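Local coordinates for protein Hcp1 family type VI secretion system effector (PDB 5XHH) that probably assembles into stacked ring-shaped hexamers that form the inner tube of the type VI secretion system and may carry effectors, at residues L69-C73 against V106-S110. Residues are numbered along the deposited sequence; the frame is centred on the assembly and turned at random.
Sequences LFKYC and VAVVS
Cys-73 and Val-106 bring the two backbones nearest, their CA atoms 4.7 Å apart, where the axes of helical segment 69-73, on helix 66-75, and strand segment 106-110, on strand 104-113, approach to 7.6 Å with N-to-C directions 126° apart. Toward the other end the chains diverge: Phe-70 and Val-109 are 6.2 Å apart at CA. Water 1 bridges the backbones, donating to Tyr-72 O and accepting from Val-106 N, and a CA-H...O contact runs from Cys-73 CA to Val-106 O.

Val-106 and Val-109, three positions apart, both point at the helix. A classic beta bulge explains this spacing: Ala-107 and Val-108 both face Glu-126 of strand 121-129, which shifts the alternation of the strand by one. Helix 66-75 is the only helix of this chain, set beside the Hcp beta-barrel and packed here on an edge strand, within this chain, of a four-stranded antiparallel sheet.

The two methyls of Val-106 divide between neighbouring helix residues. Its CG1, anti to the backbone N (chi1 -174°), lies 3.7 Å from Cys-73 CB, while CG2 meets Tyr-72 CB, also at 3.7 Å. Val-109 reaches in with CG2 alone, 3.8 Å from Cys-73 CB and near Leu-69 O, a carbonyl already accepting from Cys-73 N within the helix. SG of Cys-73, extended away from its own backbone N, reaches toward the strand backbone, 3.4 Å from Val-106 O. Leu-69 and Val-109 both also touch Glu-123, and Val-106 touches Leu-127 and Ile-79.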
loop_
_atom_site.group_PDB
_atom_site.type_symbol
_atom_site.label_atom_id
_atom_site.label_comp_id
_atom_site.label_asym_id
_atom_site.label_seq_id
_atom_site.Cartn_x
_atom_site.Cartn_y
_atom_site.Cartn_z
ATOM N N LEU A 69 -11.907 -2.357 4.794
ATOM C CA LEU A 69 -11.523 -2.095 3.406
ATOM C C LEU A 69 -12.750 -2.130 2.495
ATOM O O LEU A 69 -12.953 -1.231 1.677
ATOM C CB LEU A 69 -10.465 -3.102 2.950
ATOM C CG LEU A 69 -9.118 -3.006 3.662
ATOM C CD1 LEU A 69 -8.326 -4.252 3.415
ATOM C CD2 LEU A 69 -8.346 -1.785 3.145
ATOM N N PHE A 70 -13.591 -3.160 2.641
ATOM C CA PHE A 70 -14.864 -3.208 1.922
ATOM C C PHE A 70 -15.694 -1.943 2.147
ATOM O O PHE A 70 -16.177 -1.316 1.194
ATOM C CB PHE A 70 -15.645 -4.449 2.367
ATOM C CG PHE A 70 -17.043 -4.518 1.817
ATOM C CD1 PHE A 70 -17.280 -5.055 0.562
ATOM C CD2 PHE A 70 -18.121 -4.049 2.560
ATOM C CE1 PHE A 70 -18.572 -5.114 0.051
ATOM C CE2 PHE A 70 -19.416 -4.103 2.053
ATOM C CZ PHE A 70 -19.641 -4.638 0.800
ATOM N N LYS A 71 -15.879 -1.560 3.408
ATOM C CA LYS A 71 -16.722 -0.411 3.728
ATOM C C LYS A 71 -16.190 0.880 3.099
ATOM O O LYS A 71 -16.945 1.632 2.476
ATOM C CB LYS A 71 -16.835 -0.279 5.243
ATOM C CG LYS A 71 -17.064 1.129 5.754
ATOM C CD LYS A 71 -17.660 1.046 7.127
ATOM C CE LYS A 71 -17.184 2.194 7.950
ATOM N NZ LYS A 71 -15.740 1.964 8.256
ATOM N N TYR A 72 -14.877 1.142 3.229
ATOM C CA TYR A 72 -14.287 2.331 2.608
ATOM C C TYR A 72 -14.414 2.289 1.096
ATOM O O TYR A 72 -14.578 3.329 0.455
ATOM C CB TYR A 72 -12.816 2.466 2.975
ATOM C CG TYR A 72 -12.525 3.216 4.245
ATOM C CD1 TYR A 72 -12.942 2.735 5.485
ATOM C CD2 TYR A 72 -11.791 4.394 4.209
ATOM C CE1 TYR A 72 -12.639 3.429 6.647
ATOM C CE2 TYR A 72 -11.484 5.080 5.360
ATOM C CZ TYR A 72 -11.910 4.595 6.572
ATOM O OH TYR A 72 -11.601 5.275 7.719
ATOM N N CYS A 73 -14.306 1.093 0.505
ATOM C CA CYS A 73 -14.416 0.982 -0.943
ATOM C C CYS A 73 -15.817 1.353 -1.404
ATOM O O CYS A 73 -15.991 2.090 -2.381
ATOM C CB CYS A 73 -14.064 -0.436 -1.386
ATOM S SG CYS A 73 -14.033 -0.662 -3.189
ATOM N N VAL A 106 -9.842 3.427 -1.388
ATOM C CA VAL A 106 -9.865 1.988 -1.647
ATOM C C VAL A 106 -10.596 1.765 -2.963
ATOM O O VAL A 106 -11.808 1.967 -3.046
ATOM C CB VAL A 106 -10.529 1.212 -0.507
ATOM C CG1 VAL A 106 -10.398 -0.291 -0.761
ATOM C CG2 VAL A 106 -9.887 1.581 0.831
ATOM N N ALA A 107 -9.866 1.339 -3.997
ATOM C CA ALA A 107 -10.482 1.241 -5.313
ATOM C C ALA A 107 -10.990 -0.159 -5.622
ATOM O O ALA A 107 -11.964 -0.295 -6.375
ATOM C CB ALA A 107 -9.496 1.668 -6.408
ATOM N N VAL A 108 -10.344 -1.195 -5.082
ATOM C CA VAL A 108 -10.722 -2.584 -5.369
ATOM C C VAL A 108 -10.550 -3.416 -4.109
ATOM O O VAL A 108 -9.521 -3.310 -3.433
ATOM C CB VAL A 108 -9.880 -3.220 -6.503
ATOM C CG1 VAL A 108 -10.224 -4.693 -6.649
ATOM C CG2 VAL A 108 -10.093 -2.514 -7.823
ATOM N N VAL A 109 -11.543 -4.258 -3.800
ATOM C CA VAL A 109 -11.404 -5.281 -2.771
ATOM C C VAL A 109 -11.887 -6.608 -3.351
ATOM O O VAL A 109 -13.033 -6.720 -3.796
ATOM C CB VAL A 109 -12.169 -4.932 -1.476
ATOM C CG1 VAL A 109 -11.820 -5.927 -0.381
ATOM C CG2 VAL A 109 -11.813 -3.523 -1.003
ATOM N N SER A 110 -11.026 -7.617 -3.301
ATOM C CA SER A 110 -11.181 -8.834 -4.091
ATOM C C SER A 110 -10.856 -10.050 -3.236
ATOM O O SER A 110 -9.748 -10.601 -3.297
ATOM C CB SER A 110 -10.292 -8.772 -5.334
ATOM O OG SER A 110 -10.432 -9.940 -6.111
HETATM O O HOH W 1 -12.037 4.579 0.083
#